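Local coordinates for protein cellobiose 2-epimerase (Ruminococcus albus, PDB 3VW5) that probably catalyses the reversible epimerisation of cellobiose to beta-D-glucosyl-(1->4)-D-mannose on an (alpha/alpha)6-barrel scaffold, at residues Lys42-Ile48 with Val92-Phe98; Leu54-Ser58 with Leu69-Ala73; Asp86-Gly91 with Asp157-Arg161; Ile112-Ile116 with Leu138-Ile142. The protein carries 2 engineered substitutions. One frame throughout, in Å; residues are numbered along the deposited sequence.

Interaction 1 (Lys42-Ile48 with Val92-Phe98); sequences KADKGVI and VYWMMDF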
# COMPACT_ATOMS: atom_id res chain seq x y z
N LYS A 42 9.40 -22.95 3.24
CA LYS A 42 8.29 -23.76 2.75
C LYS A 42 6.91 -23.15 3.04
O LYS A 42 5.89 -23.78 2.79
CB LYS A 42 8.39 -25.17 3.35
CG LYS A 42 8.54 -26.28 2.31
CD LYS A 42 9.96 -26.37 1.75
CE LYS A 42 10.77 -27.48 2.45
NZ LYS A 42 9.97 -28.74 2.70
N ALA A 43 6.88 -21.94 3.59
CA ALA A 43 5.60 -21.28 3.88
C ALA A 43 4.85 -20.89 2.60
O ALA A 43 5.46 -20.76 1.54
CB ALA A 43 5.81 -20.05 4.78
N ASP A 44 3.55 -20.72 2.71
CA ASP A 44 2.75 -20.24 1.59
C ASP A 44 3.17 -18.83 1.18
O ASP A 44 3.52 -18.01 2.04
CB ASP A 44 1.26 -20.24 1.94
CG ASP A 44 0.69 -21.63 2.10
OD1 ASP A 44 1.25 -22.60 1.53
OD2 ASP A 44 -0.35 -21.75 2.80
N LYS A 45 3.11 -18.56 -0.12
CA LYS A 45 3.53 -17.27 -0.66
C LYS A 45 2.31 -16.48 -1.13
O LYS A 45 1.65 -16.85 -2.10
CB LYS A 45 4.49 -17.49 -1.83
CG LYS A 45 5.67 -18.41 -1.50
CD LYS A 45 6.55 -18.68 -2.71
CE LYS A 45 7.85 -19.35 -2.29
NZ LYS A 45 8.66 -19.82 -3.46
N GLY A 46 2.01 -15.38 -0.44
CA GLY A 46 0.85 -14.56 -0.75
C GLY A 46 1.08 -13.72 -1.98
O GLY A 46 2.20 -13.23 -2.21
N VAL A 47 0.05 -13.53 -2.79
CA VAL A 47 0.25 -12.81 -4.04
C VAL A 47 0.31 -11.30 -3.84
O VAL A 47 1.05 -10.61 -4.56
CB VAL A 47 -0.72 -13.27 -5.17
CG1 VAL A 47 -1.42 -14.58 -4.78
CG2 VAL A 47 -1.69 -12.18 -5.55
N ILE A 48 -0.41 -10.77 -2.86
CA ILE A 48 -0.24 -9.37 -2.49
C ILE A 48 1.22 -9.06 -2.07
O ILE A 48 1.75 -8.00 -2.37
CB ILE A 48 -1.23 -8.92 -1.39
CG1 ILE A 48 -2.21 -7.90 -1.97
CG2 ILE A 48 -0.51 -8.26 -0.25
CD1 ILE A 48 -3.50 -7.82 -1.19
N VAL A 92 -6.32 -12.38 -10.03
CA VAL A 92 -5.20 -13.09 -9.44
C VAL A 92 -5.69 -13.83 -8.20
O VAL A 92 -6.65 -13.40 -7.56
CB VAL A 92 -4.06 -12.12 -9.07
CG1 VAL A 92 -3.62 -11.35 -10.28
CG2 VAL A 92 -4.52 -11.15 -7.99
N TYR A 93 -5.04 -14.94 -7.85
CA TYR A 93 -5.41 -15.68 -6.65
C TYR A 93 -4.98 -14.95 -5.37
O TYR A 93 -4.36 -13.90 -5.43
CB TYR A 93 -4.83 -17.09 -6.67
CG TYR A 93 -5.10 -17.84 -7.95
CD1 TYR A 93 -6.39 -18.26 -8.27
CD2 TYR A 93 -4.06 -18.13 -8.84
CE1 TYR A 93 -6.64 -18.95 -9.46
CE2 TYR A 93 -4.30 -18.82 -10.02
CZ TYR A 93 -5.59 -19.22 -10.33
OH TYR A 93 -5.82 -19.90 -11.51
N TRP A 94 -5.32 -15.52 -4.22
CA TRP A 94 -4.98 -14.90 -2.94
C TRP A 94 -3.65 -15.44 -2.37
O TRP A 94 -2.82 -14.68 -1.88
CB TRP A 94 -6.14 -15.08 -1.94
CG TRP A 94 -5.89 -14.42 -0.62
CD1 TRP A 94 -5.52 -15.03 0.55
CD2 TRP A 94 -5.94 -13.02 -0.33
NE1 TRP A 94 -5.34 -14.10 1.54
CE2 TRP A 94 -5.59 -12.86 1.03
CE3 TRP A 94 -6.24 -11.89 -1.09
CZ2 TRP A 94 -5.55 -11.62 1.64
CZ3 TRP A 94 -6.20 -10.65 -0.47
CH2 TRP A 94 -5.86 -10.52 0.88
N MET A 95 -3.46 -16.75 -2.46
CA MET A 95 -2.38 -17.42 -1.79
C MET A 95 -1.87 -18.58 -2.62
O MET A 95 -2.66 -19.41 -3.07
CB MET A 95 -2.88 -17.99 -0.48
CG MET A 95 -1.77 -18.27 0.51
SD MET A 95 -1.36 -16.73 1.33
CE MET A 95 0.36 -17.04 1.61
N MET A 96 -0.56 -18.65 -2.80
CA MET A 96 0.05 -19.80 -3.45
C MET A 96 0.73 -20.62 -2.36
O MET A 96 0.91 -20.12 -1.26
CB MET A 96 1.08 -19.34 -4.49
CG MET A 96 0.62 -18.15 -5.33
SD MET A 96 -0.96 -18.39 -6.21
CE MET A 96 -0.55 -19.83 -7.23
N ASP A 97 1.08 -21.87 -2.64
CA ASP A 97 1.98 -22.59 -1.74
C ASP A 97 3.43 -22.25 -2.13
O ASP A 97 3.64 -21.47 -3.06
CB ASP A 97 1.70 -24.10 -1.74
CG ASP A 97 2.00 -24.76 -3.09
OD1 ASP A 97 2.79 -24.22 -3.90
OD2 ASP A 97 1.43 -25.85 -3.35
N PHE A 98 4.41 -22.82 -1.42
CA PHE A 98 5.81 -22.46 -1.68
C PHE A 98 6.26 -22.83 -3.07
O PHE A 98 7.25 -22.29 -3.59
CB PHE A 98 6.75 -23.05 -0.63
CG PHE A 98 7.08 -24.51 -0.84
CD1 PHE A 98 6.19 -25.51 -0.48
CD2 PHE A 98 8.32 -24.89 -1.36
CE1 PHE A 98 6.51 -26.85 -0.66
CE2 PHE A 98 8.64 -26.22 -1.54
CZ PHE A 98 7.73 -27.20 -1.18
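Val92 meets Val47 methyl to methyl, CG2 of one 3.9 Å from CG2 of the other, where two oppositely directed chains open a short antiparallel pairing at the edge of a sheet in this (alpha/alpha)6-barrel protein. Tyr93 contributes its carbonyl O, lying beside the methyls of Val47. Trp94 gives its own O to Val47 N in an almost straight bond (176°), joining the start of helix 47-64 to the sheet. Its indole, with CG set opposite the backbone N (chi1 -178°), brings CZ3 to 4.0 Å from Ile48 CD1. Trp94 and Met95 both face Asp104 of the next strand, forming a classic beta bulge. Met95 and Gly46 make a non-hydrogen-bonded pair, and the pliant thioether lays CE along the backbone from Asp44 to Gly46. Met96 follows as the hydrogen-bonded pair with Lys45, Met96 N reaching Lys45 O at 2.9 Å. Asp97 sets CB beside Asp44 OD1 and turns its own OD1 to Lys101 N. Phe98 O receives Lys45 NZ, an ammonium shared with Asp23 and Gly27 O, and Lys42 CG lies over the Phe98 ring, 3.5 Å from its centroid.

Interaction 2 (Leu54-Ser58 with Leu69-Ala73); sequences LWFYS and LLDNA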
# COMPACT_ATOMS: atom_id res chain seq x y z
N LEU A 54 7.36 -6.91 -6.26
CA LEU A 54 7.46 -6.48 -7.66
C LEU A 54 7.40 -4.96 -7.76
O LEU A 54 8.25 -4.33 -8.39
CB LEU A 54 6.39 -7.13 -8.54
CG LEU A 54 6.38 -6.70 -10.02
CD1 LEU A 54 7.77 -6.73 -10.64
CD2 LEU A 54 5.41 -7.52 -10.88
N TRP A 55 6.40 -4.36 -7.12
CA TRP A 55 6.34 -2.91 -7.13
C TRP A 55 7.62 -2.30 -6.58
O TRP A 55 8.14 -1.31 -7.10
CB TRP A 55 5.12 -2.37 -6.36
CG TRP A 55 5.13 -0.86 -6.40
CD1 TRP A 55 4.55 -0.06 -7.34
CD2 TRP A 55 5.82 0.02 -5.49
NE1 TRP A 55 4.81 1.26 -7.06
CE2 TRP A 55 5.59 1.34 -5.94
CE3 TRP A 55 6.60 -0.17 -4.34
CZ2 TRP A 55 6.12 2.45 -5.29
CZ3 TRP A 55 7.13 0.94 -3.70
CH2 TRP A 55 6.89 2.22 -4.17
N PHE A 56 8.12 -2.89 -5.50
CA PHE A 56 9.24 -2.33 -4.78
C PHE A 56 10.53 -2.36 -5.58
O PHE A 56 11.25 -1.36 -5.66
CB PHE A 56 9.46 -3.10 -3.48
CG PHE A 56 10.78 -2.82 -2.84
CD1 PHE A 56 11.00 -1.64 -2.18
CD2 PHE A 56 11.80 -3.75 -2.91
CE1 PHE A 56 12.20 -1.37 -1.59
CE2 PHE A 56 13.01 -3.50 -2.31
CZ PHE A 56 13.22 -2.31 -1.65
N TYR A 57 10.84 -3.52 -6.16
CA TYR A 57 12.06 -3.61 -6.94
C TYR A 57 11.96 -2.75 -8.18
O TYR A 57 12.90 -2.00 -8.50
CB TYR A 57 12.42 -5.05 -7.26
CG TYR A 57 13.15 -5.72 -6.13
CD1 TYR A 57 14.36 -5.20 -5.65
CD2 TYR A 57 12.64 -6.86 -5.53
CE1 TYR A 57 15.04 -5.81 -4.62
CE2 TYR A 57 13.31 -7.48 -4.49
CZ TYR A 57 14.51 -6.95 -4.04
OH TYR A 57 15.17 -7.56 -3.00
N SER A 58 10.83 -2.84 -8.86
CA SER A 58 10.64 -2.01 -10.05
C SER A 58 10.93 -0.54 -9.71
O SER A 58 11.63 0.15 -10.45
CB SER A 58 9.25 -2.21 -10.68
OG SER A 58 8.97 -3.59 -10.93
N LEU A 69 18.60 -4.74 -9.05
CA LEU A 69 17.24 -4.43 -8.64
C LEU A 69 16.21 -4.84 -9.69
O LEU A 69 15.17 -5.43 -9.35
CB LEU A 69 17.10 -2.95 -8.30
CG LEU A 69 18.07 -2.49 -7.20
CD1 LEU A 69 18.04 -0.97 -7.04
CD2 LEU A 69 17.80 -3.21 -5.86
N LEU A 70 16.51 -4.55 -10.96
CA LEU A 70 15.63 -4.95 -12.05
C LEU A 70 15.59 -6.46 -12.23
O LEU A 70 14.57 -7.01 -12.61
CB LEU A 70 16.01 -4.29 -13.37
CG LEU A 70 14.97 -4.50 -14.49
CD1 LEU A 70 13.67 -3.77 -14.21
CD2 LEU A 70 15.52 -4.07 -15.84
N ASP A 71 16.69 -7.14 -11.94
CA ASP A 71 16.70 -8.60 -12.04
C ASP A 71 15.77 -9.23 -10.98
O ASP A 71 15.05 -10.20 -11.26
CB ASP A 71 18.13 -9.15 -11.95
CG ASP A 71 18.22 -10.63 -12.31
OD1 ASP A 71 17.39 -11.11 -13.13
OD2 ASP A 71 19.11 -11.34 -11.77
N ASN A 72 15.80 -8.68 -9.76
CA ASN A 72 14.89 -9.10 -8.69
C ASN A 72 13.43 -8.77 -8.99
O ASN A 72 12.54 -9.61 -8.77
CB ASN A 72 15.32 -8.46 -7.37
CG ASN A 72 16.51 -9.17 -6.74
OD1 ASN A 72 16.77 -10.35 -7.00
ND2 ASN A 72 17.24 -8.45 -5.90
N ALA A 73 13.18 -7.56 -9.49
CA ALA A 73 11.86 -7.23 -10.01
C ALA A 73 11.44 -8.33 -10.99
O ALA A 73 10.38 -8.95 -10.82
CB ALA A 73 11.86 -5.87 -10.68
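Tyr57 turns one face of its ring to Asn72, whose CB lies 3.5 Å from the ring centroid and almost on the ring normal, a CH-pi contact at the heart of a helical hairpin. Helices 47-64 and 67-84 run antiparallel here, their local axes approaching to 8.0 Å. The two side chains cross obliquely with ring and amide planes 52° apart: the amide is tilted over the phenol rather than stacked on it, with ND2 leaning toward CZ. Phe56 CD2 lies over the centre of the opposite ring face, which leaves the phenol between two hydrocarbon surfaces. A tyrosine suits this place because its flat body packs in the buried interface while its hydroxyl bonds Asn19; Asn72 likewise packs through CB and directs OD1 to Arg22. The ring reaches its position with CG opposite the carbonyl carbon (chi1 -83°), and CD1 then comes to 4.0 Å from Leu69 CD2. Ala73 stands nearest in the backbone register, and its bare CB, 3.6 Å from Tyr57 CB, lets the helices come close. Leu54 extends CD1 alongside to the carbonyl O of Ala73. Ser58 is also small, its OG packed against Ala73 CB, and its buried hydroxyl is satisfied within its own helix: Ser58 OG donates to Leu54 O at 2.7 Å, while Ser58 N reaches that same oxygen from the opposite face of the carbonyl plane.

Interaction 3 (Asp86-Gly91 with Asp157-Arg161); sequences DYEYGG and DRQWR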
# COMPACT_ATOMS: atom_id res chain seq x y z
N ASP A 86 -5.12 -15.84 -12.77
CA ASP A 86 -6.14 -16.77 -13.23
C ASP A 86 -6.52 -16.36 -14.65
O ASP A 86 -7.34 -15.46 -14.85
CB ASP A 86 -7.36 -16.75 -12.31
CG ASP A 86 -8.35 -17.86 -12.64
OD1 ASP A 86 -8.26 -18.42 -13.75
OD2 ASP A 86 -9.23 -18.16 -11.80
N TYR A 87 -5.92 -17.01 -15.64
CA TYR A 87 -6.11 -16.63 -17.02
C TYR A 87 -7.49 -17.05 -17.49
O TYR A 87 -8.08 -16.39 -18.35
CB TYR A 87 -5.02 -17.23 -17.91
CG TYR A 87 -3.69 -16.53 -17.73
CD1 TYR A 87 -3.49 -15.25 -18.25
CD2 TYR A 87 -2.64 -17.14 -17.05
CE1 TYR A 87 -2.28 -14.60 -18.09
CE2 TYR A 87 -1.42 -16.50 -16.87
CZ TYR A 87 -1.24 -15.23 -17.39
OH TYR A 87 -0.03 -14.59 -17.22
N GLU A 88 -7.99 -18.12 -16.90
CA GLU A 88 -9.28 -18.68 -17.25
C GLU A 88 -10.48 -17.84 -16.75
O GLU A 88 -11.36 -17.48 -17.53
CB GLU A 88 -9.36 -20.12 -16.76
CG GLU A 88 -10.71 -20.76 -16.99
CD GLU A 88 -10.77 -22.19 -16.47
OE1 GLU A 88 -9.71 -22.69 -15.99
OE2 GLU A 88 -11.87 -22.81 -16.53
N TYR A 89 -10.52 -17.49 -15.47
CA TYR A 89 -11.62 -16.70 -14.94
C TYR A 89 -11.28 -15.22 -14.85
O TYR A 89 -12.16 -14.38 -14.78
CB TYR A 89 -12.08 -17.20 -13.57
CG TYR A 89 -12.78 -18.55 -13.57
CD1 TYR A 89 -14.15 -18.65 -13.80
CD2 TYR A 89 -12.07 -19.73 -13.31
CE1 TYR A 89 -14.80 -19.88 -13.79
CE2 TYR A 89 -12.71 -20.96 -13.31
CZ TYR A 89 -14.08 -21.03 -13.55
OH TYR A 89 -14.73 -22.26 -13.55
N GLY A 90 -9.99 -14.90 -14.82
CA GLY A 90 -9.56 -13.52 -14.59
C GLY A 90 -9.02 -13.23 -13.19
O GLY A 90 -9.16 -14.03 -12.27
N GLY A 91 -8.41 -12.07 -13.02
CA GLY A 91 -7.86 -11.69 -11.74
C GLY A 91 -6.64 -12.49 -11.31
O GLY A 91 -5.98 -13.17 -12.12
N ASP A 157 -15.23 -15.80 -4.70
CA ASP A 157 -14.49 -17.03 -4.93
C ASP A 157 -13.89 -16.99 -6.33
O ASP A 157 -14.14 -16.05 -7.09
CB ASP A 157 -15.34 -18.30 -4.69
CG ASP A 157 -16.48 -18.47 -5.69
OD1 ASP A 157 -16.53 -17.77 -6.73
OD2 ASP A 157 -17.33 -19.34 -5.43
N ARG A 158 -13.09 -18.00 -6.66
CA ARG A 158 -12.40 -18.01 -7.95
C ARG A 158 -13.34 -17.67 -9.11
O ARG A 158 -12.97 -16.94 -10.02
CB ARG A 158 -11.74 -19.36 -8.20
CG ARG A 158 -11.00 -19.35 -9.49
CD ARG A 158 -10.51 -20.70 -9.85
NE ARG A 158 -9.77 -20.59 -11.10
CZ ARG A 158 -9.45 -21.62 -11.87
NH1 ARG A 158 -9.80 -22.85 -11.53
NH2 ARG A 158 -8.76 -21.41 -12.99
N GLN A 159 -14.55 -18.21 -9.04
CA GLN A 159 -15.55 -18.09 -10.09
C GLN A 159 -16.40 -16.82 -9.96
O GLN A 159 -17.45 -16.71 -10.59
CB GLN A 159 -16.45 -19.33 -10.08
CG GLN A 159 -15.68 -20.66 -10.19
CD GLN A 159 -15.76 -21.54 -8.93
OE1 GLN A 159 -16.71 -22.31 -8.75
NE2 GLN A 159 -14.75 -21.43 -8.05
N TRP A 160 -15.96 -15.86 -9.15
CA TRP A 160 -16.65 -14.55 -9.05
C TRP A 160 -18.03 -14.58 -8.39
O TRP A 160 -18.83 -13.67 -8.58
CB TRP A 160 -16.77 -13.87 -10.41
CG TRP A 160 -15.48 -13.61 -11.14
CD1 TRP A 160 -15.09 -14.17 -12.32
CD2 TRP A 160 -14.42 -12.71 -10.76
NE1 TRP A 160 -13.86 -13.69 -12.70
CE2 TRP A 160 -13.43 -12.80 -11.76
CE3 TRP A 160 -14.21 -11.86 -9.67
CZ2 TRP A 160 -12.25 -12.05 -11.72
CZ3 TRP A 160 -13.05 -11.12 -9.62
CH2 TRP A 160 -12.08 -11.22 -10.64
N ARG A 161 -18.32 -15.63 -7.62
CA ARG A 161 -19.52 -15.64 -6.80
C ARG A 161 -19.19 -14.97 -5.46
O ARG A 161 -18.16 -15.25 -4.84
CB ARG A 161 -20.03 -17.07 -6.58
CG ARG A 161 -20.32 -17.79 -7.89
CD ARG A 161 -20.59 -19.29 -7.68
NE ARG A 161 -19.41 -20.00 -7.20
CZ ARG A 161 -19.27 -21.32 -7.23
NH1 ARG A 161 -20.24 -22.08 -7.73
NH2 ARG A 161 -18.16 -21.89 -6.76
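Arg158 grips Asp86 side-on with two nitrogens, NE reaching OD2 at 2.6 Å and NH2 reaching OD1 at 3.1 Å. Both bonds are nearly straight and leave within the guanidinium plane, but they meet the carboxylate from above its own plane, the two groups being turned 36° apart. NH2 also forms a longer salt bridge to Glu88 OE1, 3.4 Å away, making a three-residue charge network. Tyr89 closes on the same group from another side: CD2 sits over one guanidinium face, offset toward the rim, with ring and guanidinium steeply inclined. Along the phenol, Gln159 packs its aliphatic CG 3.7 Å from Tyr89 CZ. With Arg158 cut back to an alanine, Asp86 and Glu88 would probably lose the positive group that joins them, and the CD2 side of the Tyr89 ring would lose its cover. Separately, Trp160 NE1 donates to Tyr89 O at 2.8 Å, the oxygen lying in the indole plane.

These are two loops, and each is shaped by an aspartate. Asp86 OD1 accepts from Tyr89 N in an Asx motif, the amide and Arg158 NH2 arriving from opposite faces of the carboxylate. Gly90 suits the bend that follows, since its backbone angles would jam a CB against the preceding carbonyl. Across from it, Asp157 to Trp160 form a type I beta turn, beyond which Asp157 OD1 accepts from Arg161 N and OD2 takes the NE and NH2 of that arginine. Farther out, Lys107 of strand 102-108 pairs with Asp86 OD2 and donates to the carbonyl oxygens of Gly90 and Arg158.

Interaction 4 (Ile112-Ile116 with Leu138-Ile142); sequences IAFAI and LFEDI. Engineered in segment 138-142: Leu138 (natural residue Pro).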
# COMPACT_ATOMS: atom_id res chain seq x y z
N ILE A 112 -6.24 -7.75 -6.64
CA ILE A 112 -6.11 -7.49 -8.08
C ILE A 112 -5.62 -6.08 -8.42
O ILE A 112 -4.85 -5.89 -9.36
CB ILE A 112 -7.41 -7.75 -8.85
CG1 ILE A 112 -7.94 -9.16 -8.57
CG2 ILE A 112 -7.18 -7.51 -10.34
CD1 ILE A 112 -9.45 -9.31 -8.73
N ALA A 113 -6.09 -5.08 -7.67
CA ALA A 113 -5.64 -3.72 -7.89
C ALA A 113 -4.12 -3.65 -7.71
O ALA A 113 -3.43 -2.97 -8.46
CB ALA A 113 -6.33 -2.76 -6.92
N PHE A 114 -3.61 -4.37 -6.72
CA PHE A 114 -2.20 -4.29 -6.41
C PHE A 114 -1.35 -4.90 -7.52
O PHE A 114 -0.35 -4.31 -7.93
CB PHE A 114 -1.88 -4.96 -5.08
CG PHE A 114 -1.52 -4.01 -4.02
CD1 PHE A 114 -0.30 -3.35 -4.07
CD2 PHE A 114 -2.42 -3.73 -2.98
CE1 PHE A 114 0.04 -2.42 -3.09
CE2 PHE A 114 -2.09 -2.81 -1.98
CZ PHE A 114 -0.86 -2.15 -2.04
N ALA A 115 -1.75 -6.08 -7.98
CA ALA A 115 -1.16 -6.67 -9.18
C ALA A 115 -1.04 -5.63 -10.31
O ALA A 115 0.02 -5.47 -10.91
CB ALA A 115 -1.97 -7.88 -9.63
N ILE A 116 -2.13 -4.91 -10.58
CA ILE A 116 -2.09 -3.84 -11.58
C ILE A 116 -1.03 -2.77 -11.27
O ILE A 116 -0.29 -2.35 -12.15
CB ILE A 116 -3.46 -3.17 -11.72
CG1 ILE A 116 -4.45 -4.14 -12.35
CG2 ILE A 116 -3.38 -1.88 -12.54
CD1 ILE A 116 -5.88 -3.79 -12.04
N LEU A 138 -5.96 -7.26 -16.28
CA LEU A 138 -6.49 -7.28 -14.93
C LEU A 138 -7.42 -6.09 -14.65
O LEU A 138 -8.43 -6.21 -13.96
CB LEU A 138 -5.35 -7.36 -13.91
CG LEU A 138 -4.50 -8.62 -13.96
CD1 LEU A 138 -3.36 -8.51 -12.97
CD2 LEU A 138 -5.32 -9.86 -13.69
N PHE A 139 -7.07 -4.93 -15.18
CA PHE A 139 -7.99 -3.80 -15.21
C PHE A 139 -9.35 -4.21 -15.81
O PHE A 139 -10.39 -3.91 -15.24
CB PHE A 139 -7.37 -2.65 -16.00
CG PHE A 139 -8.34 -1.58 -16.39
CD1 PHE A 139 -8.70 -0.58 -15.49
CD2 PHE A 139 -8.85 -1.52 -17.68
CE1 PHE A 139 -9.58 0.43 -15.85
CE2 PHE A 139 -9.73 -0.50 -18.05
CZ PHE A 139 -10.09 0.47 -17.14
N GLU A 140 -9.34 -4.91 -16.95
CA GLU A 140 -10.58 -5.36 -17.57
C GLU A 140 -11.35 -6.33 -16.68
O GLU A 140 -12.57 -6.24 -16.55
CB GLU A 140 -10.30 -5.99 -18.94
CG GLU A 140 -10.05 -4.95 -20.01
CD GLU A 140 -10.00 -5.55 -21.40
OE1 GLU A 140 -9.40 -6.64 -21.58
OE2 GLU A 140 -10.58 -4.91 -22.32
N ASP A 141 -10.62 -7.25 -16.05
CA ASP A 141 -11.22 -8.22 -15.15
C ASP A 141 -11.91 -7.54 -13.97
O ASP A 141 -12.95 -8.00 -13.53
CB ASP A 141 -10.19 -9.23 -14.64
CG ASP A 141 -9.70 -10.16 -15.73
OD1 ASP A 141 -10.30 -10.13 -16.83
OD2 ASP A 141 -8.73 -10.93 -15.48
N ILE A 142 -11.32 -6.47 -13.45
CA ILE A 142 -11.91 -5.79 -12.30
C ILE A 142 -13.22 -5.14 -12.71
O ILE A 142 -14.24 -5.24 -12.02
CB ILE A 142 -10.95 -4.74 -11.67
CG1 ILE A 142 -9.89 -5.41 -10.80
CG2 ILE A 142 -11.71 -3.74 -10.81
CD1 ILE A 142 -8.81 -4.44 -10.34
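The helical segments Ile112-Ile116 and Leu138-Ile142 pass antiparallel, with local axes 9.6 Å apart at closest and directions 156° from one another; Ile116 and Leu138 are the nearest pair along the backbone. No hydrogen bond crosses, and branched aliphatic side chains fill the space between the helices. Ile116 and Ile142 reach toward each other tip to tip, their CD1 atoms 3.4 Å apart. Ile112 instead slides past Ile142: its CG2, opposite the backbone N, runs alongside Ile142 CG1 at 3.5 Å. Leu138, an engineered residue where the natural sequence has proline, lays CB against Ile116 CG1 and sends CD1 to Ala115 CB, 3.7 Å away. Isoleucine suits this seam because the long CG1-CD1 arms of Ile116 and Ile142 can span the distance between the axes, while Ile112 uses its shorter CG2 branch. A serine replacing Ile116 would probably open a gap beside Leu138 and take from Ile142 CD1 one of its apolar neighbours. On one flank, helix 179-196 packs against Ile142 through Leu185 and Tyr189, and Tyr189 meets the Phe139 ring edge-to-face. Phe139 also touches helix 199-216. Elsewhere Val92, in the loop leading to strand 95-96, touches Ile112, Ala115 and Leu138.

How the interactions relate
Interactions 1, 3 and 4 form a connected patch, whereas interaction 2 stands apart, its nearest atoms about 7 Å from interaction 1 and about 6 Å from interaction 4. Helix 47-64 still bridges the gap, since it begins in interaction 1 and continues into interaction 2. Interactions 3 and 4 lie closest, with centres about 12 Å apart: Gly91 N probably bonds Asp141 OD2 at 2.7 Å, and Trp160 CH2 packs on Ile112 CD1. Val92 connects interactions 1 and 4, its CG1 3.9 Å from Leu138 CD1. Tyr93 connects interactions 1 and 3, its OH 3.4 Å from Asp86 CG. Loop, sheet edge and helix pair thus meet through the continuous run 86-98.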